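Local coordinates for RabGAP/TBC protein (Chlamydomonas reinhardtii, PDB 4P17) that probably acts as a GTPase-activating protein for a Rab GTPase in the flagellum, through an all-helical TBC domain, at residues H122-S127 and L165-E170; A132-V137 and A153-V158; Q139-H144 and W174-L179. All coordinates share one frame; numbering follows the deposited sequence.

Contact 1 (H122-S127 and L165-E170); sequences HPWLSS and LNRNEE
Trp124 and Arg167 carry this surface contact, the guanidinium lying flat on one face of the indole. Just before the type I turn that begins at Trp124, His122 ND1 accepts a nearly straight hydrogen bond from Leu125 N (3.0 Å, 169°) in the ring plane, and the His122 carbonyl O takes both Ser126 N and Ser126 OG, from opposite faces of the carbonyl plane. Trp124 follows, with CG anti to the backbone N (chi1 -178°), which carries the indole out toward Arg167. Arg167 CZ sits 3.5 Å from the centroid of the five-membered ring of Trp124, the two planes only 7° apart, while Arg167 CD makes a CH-pi contact with the six-membered ring, 3.8 Å from its centroid. An extended arginine suits the place because its methylenes and its charged end can cover both rings at once. At the end of the segment Ser127 OG bonds Trp124 O at 2.6 Å and also caps Gly130 N, a small hydroxyl fitting an N-cap. Arg167 itself belongs to a type I' turn, Leu165 to Asn168, where Asn168 caps helix 169-183. The arrangement is a classic cation-pi stack between two turns, each leading into a helix of the TBC domain.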
# COMPACT_ATOMS: atom_id res chain seq x y z
N HIS A 122 -16.96 2.45 0.13
CA HIS A 122 -16.52 2.87 1.46
C HIS A 122 -17.45 3.96 1.97
O HIS A 122 -17.63 4.96 1.29
CB HIS A 122 -15.06 3.37 1.46
CG HIS A 122 -14.52 3.56 2.84
ND1 HIS A 122 -14.64 4.76 3.53
CD2 HIS A 122 -13.94 2.69 3.70
CE1 HIS A 122 -14.10 4.63 4.73
NE2 HIS A 122 -13.68 3.38 4.86
N PRO A 123 -18.03 3.79 3.17
CA PRO A 123 -19.02 4.77 3.63
C PRO A 123 -18.54 6.22 3.77
O PRO A 123 -19.35 7.12 3.56
CB PRO A 123 -19.42 4.23 4.98
CG PRO A 123 -19.26 2.77 4.84
CD PRO A 123 -18.02 2.60 4.04
N TRP A 124 -17.29 6.45 4.13
CA TRP A 124 -16.79 7.83 4.28
C TRP A 124 -16.06 8.32 3.01
O TRP A 124 -16.22 9.46 2.60
CB TRP A 124 -15.87 7.95 5.50
CG TRP A 124 -15.42 9.36 5.66
CD1 TRP A 124 -16.15 10.41 6.15
CD2 TRP A 124 -14.15 9.89 5.30
NE1 TRP A 124 -15.41 11.56 6.11
CE2 TRP A 124 -14.18 11.27 5.58
CE3 TRP A 124 -12.99 9.34 4.75
CZ2 TRP A 124 -13.09 12.09 5.33
CZ3 TRP A 124 -11.92 10.15 4.52
CH2 TRP A 124 -11.97 11.52 4.82
N LEU A 125 -15.27 7.47 2.37
CA LEU A 125 -14.56 7.92 1.19
C LEU A 125 -15.54 8.22 0.04
O LEU A 125 -15.22 9.06 -0.80
CB LEU A 125 -13.51 6.92 0.72
CG LEU A 125 -12.24 6.81 1.58
CD1 LEU A 125 -11.45 5.59 1.19
CD2 LEU A 125 -11.34 8.09 1.52
N SER A 126 -16.73 7.59 0.05
CA SER A 126 -17.73 7.82 -1.00
C SER A 126 -18.70 8.92 -0.56
O SER A 126 -19.60 9.32 -1.32
CB SER A 126 -18.48 6.50 -1.33
OG SER A 126 -19.28 6.08 -0.24
N SER A 127 -18.50 9.46 0.64
CA SER A 127 -19.27 10.63 1.07
C SER A 127 -18.73 11.95 0.49
O SER A 127 -17.56 12.04 0.11
CB SER A 127 -19.30 10.71 2.60
OG SER A 127 -18.09 11.21 3.14
N LEU A 165 -5.07 6.77 8.46
CA LEU A 165 -4.57 7.90 9.25
C LEU A 165 -5.70 8.67 9.95
O LEU A 165 -5.54 9.83 10.27
CB LEU A 165 -3.77 8.85 8.36
CG LEU A 165 -2.49 8.27 7.73
CD1 LEU A 165 -1.91 9.26 6.75
CD2 LEU A 165 -1.47 7.93 8.81
N ASN A 166 -6.84 8.02 10.13
CA ASN A 166 -8.00 8.60 10.84
C ASN A 166 -8.47 9.95 10.26
O ASN A 166 -8.87 10.89 10.97
CB ASN A 166 -7.65 8.75 12.31
CG ASN A 166 -6.96 7.51 12.86
OD1 ASN A 166 -7.28 6.38 12.47
ND2 ASN A 166 -6.01 7.71 13.75
N ARG A 167 -8.46 10.00 8.93
CA ARG A 167 -8.99 11.12 8.18
C ARG A 167 -8.13 12.37 8.30
O ARG A 167 -8.60 13.48 8.00
CB ARG A 167 -10.42 11.43 8.58
CG ARG A 167 -11.32 10.22 8.43
CD ARG A 167 -12.77 10.50 8.81
NE ARG A 167 -13.53 9.26 8.71
CZ ARG A 167 -14.82 9.14 8.99
NH1 ARG A 167 -15.51 10.18 9.43
NH2 ARG A 167 -15.40 7.96 8.84
N ASN A 168 -6.87 12.19 8.68
CA ASN A 168 -5.94 13.32 8.85
C ASN A 168 -5.30 13.70 7.52
O ASN A 168 -4.36 13.04 7.07
CB ASN A 168 -4.86 12.97 9.86
CG ASN A 168 -4.05 14.16 10.27
OD1 ASN A 168 -3.71 15.01 9.44
ND2 ASN A 168 -3.73 14.25 11.56
N GLU A 169 -5.81 14.76 6.90
CA GLU A 169 -5.42 15.11 5.54
C GLU A 169 -3.98 15.60 5.45
O GLU A 169 -3.28 15.28 4.49
CB GLU A 169 -6.34 16.19 4.97
CG GLU A 169 -7.80 15.89 5.13
CD GLU A 169 -8.65 17.08 4.81
OE1 GLU A 169 -8.14 18.00 4.11
OE2 GLU A 169 -9.81 17.09 5.25
N GLU A 170 -3.55 16.41 6.41
CA GLU A 170 -2.19 16.90 6.35
C GLU A 170 -1.21 15.75 6.55
O GLU A 170 -0.16 15.69 5.90
CB GLU A 170 -1.93 18.01 7.39
CG GLU A 170 -0.48 18.40 7.42
CD GLU A 170 -0.20 19.72 8.11
OE1 GLU A 170 -1.12 20.29 8.72
OE2 GLU A 170 0.95 20.18 8.07

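Contact 2 (A132-V137 and A153-V158); sequences AALCRV and AMNTIV
Leu134 reaches from helix 128-144 to Asn155 and Val158 on helix 153-164, and its branches make most of the contact. Beyond CB the chain runs directly away from the main-chain nitrogen (chi1 -178°), and Leu134 CG comes within 4.5 Å of Val158 CG1. There it forks. CD1 lies 3.7 Å from the backbone O of Asn155, beside the helix itself, whereas CD2 rests against the amide of the Asn155 side chain, 3.6 Å from OD1 and about as far from ND2. The two side chains cross at about a right angle. Their meeting is one of van der Waals contact, a methyl group set against an amide. One turn on, Val137 brings CG1 to 3.7 Å from Val158 CG1. The compact, beta-branched valines fit between the two segments, whose axes come to 10.0 Å with 123° between their N-to-C directions. A buried asparagine needs partners, and it has them beyond the two segments: OD1 bonds Thr118 OG1 and ND2 bonds Tyr150 OH. Leu176 of helix 169-183 also packs on Val158, and Leu138 touches both Val158 and Asn155, extending the apolar patch. Thus the interface between the segments is held by dispersion and by exclusion of water, while the one polar side chain in it has its hydrogen bonds supplied by other parts of the domain and offers Leu134 an amide already engaged.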
# COMPACT_ATOMS: atom_id res chain seq x y z
N ALA A 132 -14.06 15.25 -0.88
CA ALA A 132 -13.46 16.59 -0.84
C ALA A 132 -12.11 16.54 -0.18
O ALA A 132 -11.17 17.16 -0.65
CB ALA A 132 -14.35 17.58 -0.14
N ALA A 133 -12.01 15.76 0.88
CA ALA A 133 -10.74 15.57 1.57
C ALA A 133 -9.69 14.95 0.68
O ALA A 133 -8.57 15.42 0.60
CB ALA A 133 -10.96 14.69 2.80
N LEU A 134 -10.09 13.93 -0.06
CA LEU A 134 -9.16 13.23 -0.92
C LEU A 134 -8.71 14.17 -2.03
O LEU A 134 -7.54 14.21 -2.42
CB LEU A 134 -9.85 11.98 -1.45
CG LEU A 134 -9.04 11.06 -2.36
CD1 LEU A 134 -9.23 9.62 -1.95
CD2 LEU A 134 -9.52 11.27 -3.75
N CYS A 135 -9.63 14.96 -2.53
CA CYS A 135 -9.31 15.90 -3.59
C CYS A 135 -8.35 16.98 -3.08
O CYS A 135 -7.40 17.34 -3.76
CB CYS A 135 -10.57 16.53 -4.17
SG CYS A 135 -11.51 15.42 -5.25
N ARG A 136 -8.60 17.47 -1.87
CA ARG A 136 -7.73 18.49 -1.29
C ARG A 136 -6.29 18.00 -1.20
O ARG A 136 -5.37 18.67 -1.63
CB ARG A 136 -8.24 18.90 0.09
CG ARG A 136 -9.33 19.95 0.03
CD ARG A 136 -9.60 20.59 1.40
NE ARG A 136 -10.01 19.61 2.39
CZ ARG A 136 -11.27 19.26 2.61
NH1 ARG A 136 -12.26 19.79 1.92
NH2 ARG A 136 -11.54 18.35 3.54
N VAL A 137 -6.10 16.79 -0.70
CA VAL A 137 -4.74 16.27 -0.55
C VAL A 137 -4.05 16.16 -1.90
O VAL A 137 -2.88 16.54 -2.06
CB VAL A 137 -4.75 14.92 0.14
CG1 VAL A 137 -3.35 14.26 0.12
CG2 VAL A 137 -5.25 15.09 1.54
N ALA A 153 -3.06 6.40 -10.10
CA ALA A 153 -2.56 5.54 -9.04
C ALA A 153 -2.64 6.21 -7.67
O ALA A 153 -2.94 5.58 -6.67
CB ALA A 153 -1.09 5.14 -9.34
N MET A 154 -2.35 7.50 -7.63
CA MET A 154 -2.28 8.21 -6.36
C MET A 154 -3.67 8.37 -5.72
O MET A 154 -3.78 8.60 -4.53
CB MET A 154 -1.60 9.57 -6.56
CG MET A 154 -0.11 9.48 -6.96
SD MET A 154 0.47 10.98 -7.83
CE MET A 154 0.50 12.15 -6.47
N ASN A 155 -4.74 8.22 -6.50
CA ASN A 155 -6.07 8.41 -5.93
C ASN A 155 -6.37 7.38 -4.86
O ASN A 155 -6.64 7.73 -3.72
CB ASN A 155 -7.14 8.37 -7.03
CG ASN A 155 -8.47 8.94 -6.58
OD1 ASN A 155 -9.18 8.34 -5.76
ND2 ASN A 155 -8.83 10.07 -7.13
N THR A 156 -6.23 6.10 -5.18
CA THR A 156 -6.58 5.08 -4.20
C THR A 156 -5.52 4.99 -3.08
O THR A 156 -5.84 4.68 -1.94
CB THR A 156 -6.80 3.68 -4.87
OG1 THR A 156 -5.65 3.27 -5.60
CG2 THR A 156 -8.03 3.72 -5.83
N ILE A 157 -4.26 5.31 -3.39
CA ILE A 157 -3.25 5.42 -2.33
C ILE A 157 -3.64 6.44 -1.26
O ILE A 157 -3.64 6.18 -0.08
CB ILE A 157 -1.88 5.80 -2.94
CG1 ILE A 157 -1.37 4.66 -3.83
CG2 ILE A 157 -0.84 6.07 -1.84
CD1 ILE A 157 -0.10 4.96 -4.57
N VAL A 158 -4.02 7.64 -1.68
CA VAL A 158 -4.32 8.65 -0.70
C VAL A 158 -5.62 8.32 0.02
O VAL A 158 -5.79 8.65 1.20
CB VAL A 158 -4.39 10.05 -1.35
CG1 VAL A 158 -5.05 11.05 -0.38
CG2 VAL A 158 -3.03 10.47 -1.73

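Contact 3 (Q139-H144 and W174-L179); sequences QAYSVH and WLLAAL
The ring of Tyr141 reaches across to Leu176, which covers one face, and to Ala177. Leu176 CG stands over that face, 4.2 Å from the centroid and 11° off the normal, a CH-pi contact, and Leu176 CD2 touches Tyr141 CG at 3.6 Å. Farther along the ring, Tyr141 CE1 meets Ala177 CA at 3.4 Å and Ala177 CB at 3.6 Å; a methyl is small enough here for the ring to approach the helix backbone. His144, one turn on, adds a looser touch, its NE2 4.2 Å from Ala177 CB. Tyr141 and Leu176 both swing CG to the far side of CA from their own N (chi1 -166° in Tyr141), each extending across the gap between segment axes that approach to 10.6 Å at 42°. In the next shell Glu181 OE2 hydrogen-bonds both Tyr141 OH and His144 NE2, and Tyr94 OH holds His144 ND1. Met154 of helix 153-164 also packs on Tyr141. Tyr141 therefore packs its carbon surface on leucine and alanine while its hydroxyl is tethered, the turn of its ring being set by packing against Leu176. His144, bonded at both nitrogens, is held in rotation, and the shared carboxylate may favour its protonated form.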
# COMPACT_ATOMS: atom_id res chain seq x y z
N GLN A 139 -4.86 17.58 -4.83
CA GLN A 139 -4.66 18.84 -5.54
C GLN A 139 -3.46 19.59 -4.89
O GLN A 139 -2.62 20.16 -5.59
CB GLN A 139 -5.96 19.66 -5.51
CG GLN A 139 -6.17 20.48 -4.24
CD GLN A 139 -7.57 21.07 -4.12
OE1 GLN A 139 -8.54 20.55 -4.69
NE2 GLN A 139 -7.68 22.16 -3.37
N ALA A 140 -3.38 19.53 -3.56
CA ALA A 140 -2.27 20.11 -2.81
C ALA A 140 -0.96 19.50 -3.27
O ALA A 140 0.03 20.20 -3.54
CB ALA A 140 -2.46 19.90 -1.32
N TYR A 141 -0.92 18.17 -3.35
CA TYR A 141 0.34 17.54 -3.69
C TYR A 141 0.75 17.89 -5.14
O TYR A 141 1.94 18.09 -5.41
CB TYR A 141 0.27 16.01 -3.52
CG TYR A 141 1.67 15.47 -3.56
CD1 TYR A 141 2.51 15.62 -2.48
CD2 TYR A 141 2.17 14.90 -4.72
CE1 TYR A 141 3.82 15.18 -2.54
CE2 TYR A 141 3.49 14.46 -4.79
CZ TYR A 141 4.29 14.62 -3.70
OH TYR A 141 5.59 14.20 -3.77
N SER A 142 -0.24 18.04 -6.01
CA SER A 142 -0.00 18.26 -7.44
C SER A 142 0.66 19.60 -7.76
O SER A 142 1.37 19.74 -8.77
CB SER A 142 -1.33 18.16 -8.21
OG SER A 142 -2.09 19.35 -8.07
N VAL A 143 0.43 20.59 -6.89
CA VAL A 143 1.11 21.88 -6.99
C VAL A 143 2.40 21.90 -6.16
O VAL A 143 3.35 22.60 -6.52
CB VAL A 143 0.19 23.04 -6.55
CG1 VAL A 143 -1.02 23.12 -7.50
CG2 VAL A 143 -0.27 22.89 -5.10
N HIS A 144 2.46 21.12 -5.10
CA HIS A 144 3.68 21.02 -4.29
C HIS A 144 4.83 20.41 -5.08
O HIS A 144 5.97 20.84 -4.96
CB HIS A 144 3.37 20.19 -3.06
CG HIS A 144 4.54 19.54 -2.45
ND1 HIS A 144 5.46 20.21 -1.68
CD2 HIS A 144 4.93 18.24 -2.47
CE1 HIS A 144 6.37 19.35 -1.26
NE2 HIS A 144 6.06 18.15 -1.71
N TRP A 174 1.78 14.59 3.89
CA TRP A 174 3.20 14.46 4.16
C TRP A 174 3.68 13.00 3.94
O TRP A 174 4.82 12.77 3.52
CB TRP A 174 3.51 14.98 5.56
CG TRP A 174 3.41 16.47 5.60
CD1 TRP A 174 2.52 17.23 6.30
CD2 TRP A 174 4.26 17.39 4.89
NE1 TRP A 174 2.77 18.57 6.08
CE2 TRP A 174 3.82 18.69 5.20
CE3 TRP A 174 5.33 17.23 4.02
CZ2 TRP A 174 4.43 19.83 4.67
CZ3 TRP A 174 5.92 18.35 3.47
CH2 TRP A 174 5.47 19.64 3.81
N LEU A 175 2.80 12.04 4.17
CA LEU A 175 3.16 10.63 3.91
C LEU A 175 3.27 10.38 2.41
O LEU A 175 4.18 9.67 1.96
CB LEU A 175 2.15 9.68 4.56
CG LEU A 175 2.46 8.18 4.51
CD1 LEU A 175 3.67 7.77 5.39
CD2 LEU A 175 1.24 7.40 5.00
N LEU A 176 2.36 10.95 1.63
CA LEU A 176 2.43 10.88 0.18
C LEU A 176 3.76 11.52 -0.31
O LEU A 176 4.45 10.98 -1.16
CB LEU A 176 1.22 11.58 -0.44
CG LEU A 176 1.17 11.58 -1.97
CD1 LEU A 176 1.02 10.15 -2.53
CD2 LEU A 176 0.04 12.47 -2.45
N ALA A 177 4.12 12.69 0.24
CA ALA A 177 5.38 13.32 -0.13
C ALA A 177 6.57 12.41 0.17
O ALA A 177 7.44 12.19 -0.68
CB ALA A 177 5.56 14.65 0.62
N ALA A 178 6.60 11.86 1.39
CA ALA A 178 7.68 10.94 1.75
C ALA A 178 7.75 9.76 0.77
O ALA A 178 8.81 9.37 0.32
CB ALA A 178 7.50 10.46 3.17
N LEU A 179 6.60 9.24 0.39
CA LEU A 179 6.53 8.08 -0.49
C LEU A 179 7.07 8.34 -1.89
O LEU A 179 7.91 7.61 -2.41
CB LEU A 179 5.08 7.61 -0.55
CG LEU A 179 4.73 6.56 -1.58
CD1 LEU A 179 5.21 5.19 -1.09
CD2 LEU A 179 3.25 6.55 -1.85

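In the fold
Helices 128-144, 153-164 and 169-183 follow one another in the chain and pack together in the all-helical TBC domain. Contact 1 pins the loop ahead of the first helix to the turn ahead of the third; contact 2 falls within the part of the chain that contact 1 brings together, whereas contact 3 crosses both. The centres of contacts 1 and 2 are about 9 Å apart, those of 2 and 3 about 10 Å, and those of 1 and 3 about 16 Å. A salt bridge from Glu169 to Arg136 joins contact 1 to contact 2, and Ile157 packs on Leu179 between contacts 2 and 3. Residues distant in sequence are thereby joined into one part of the domain.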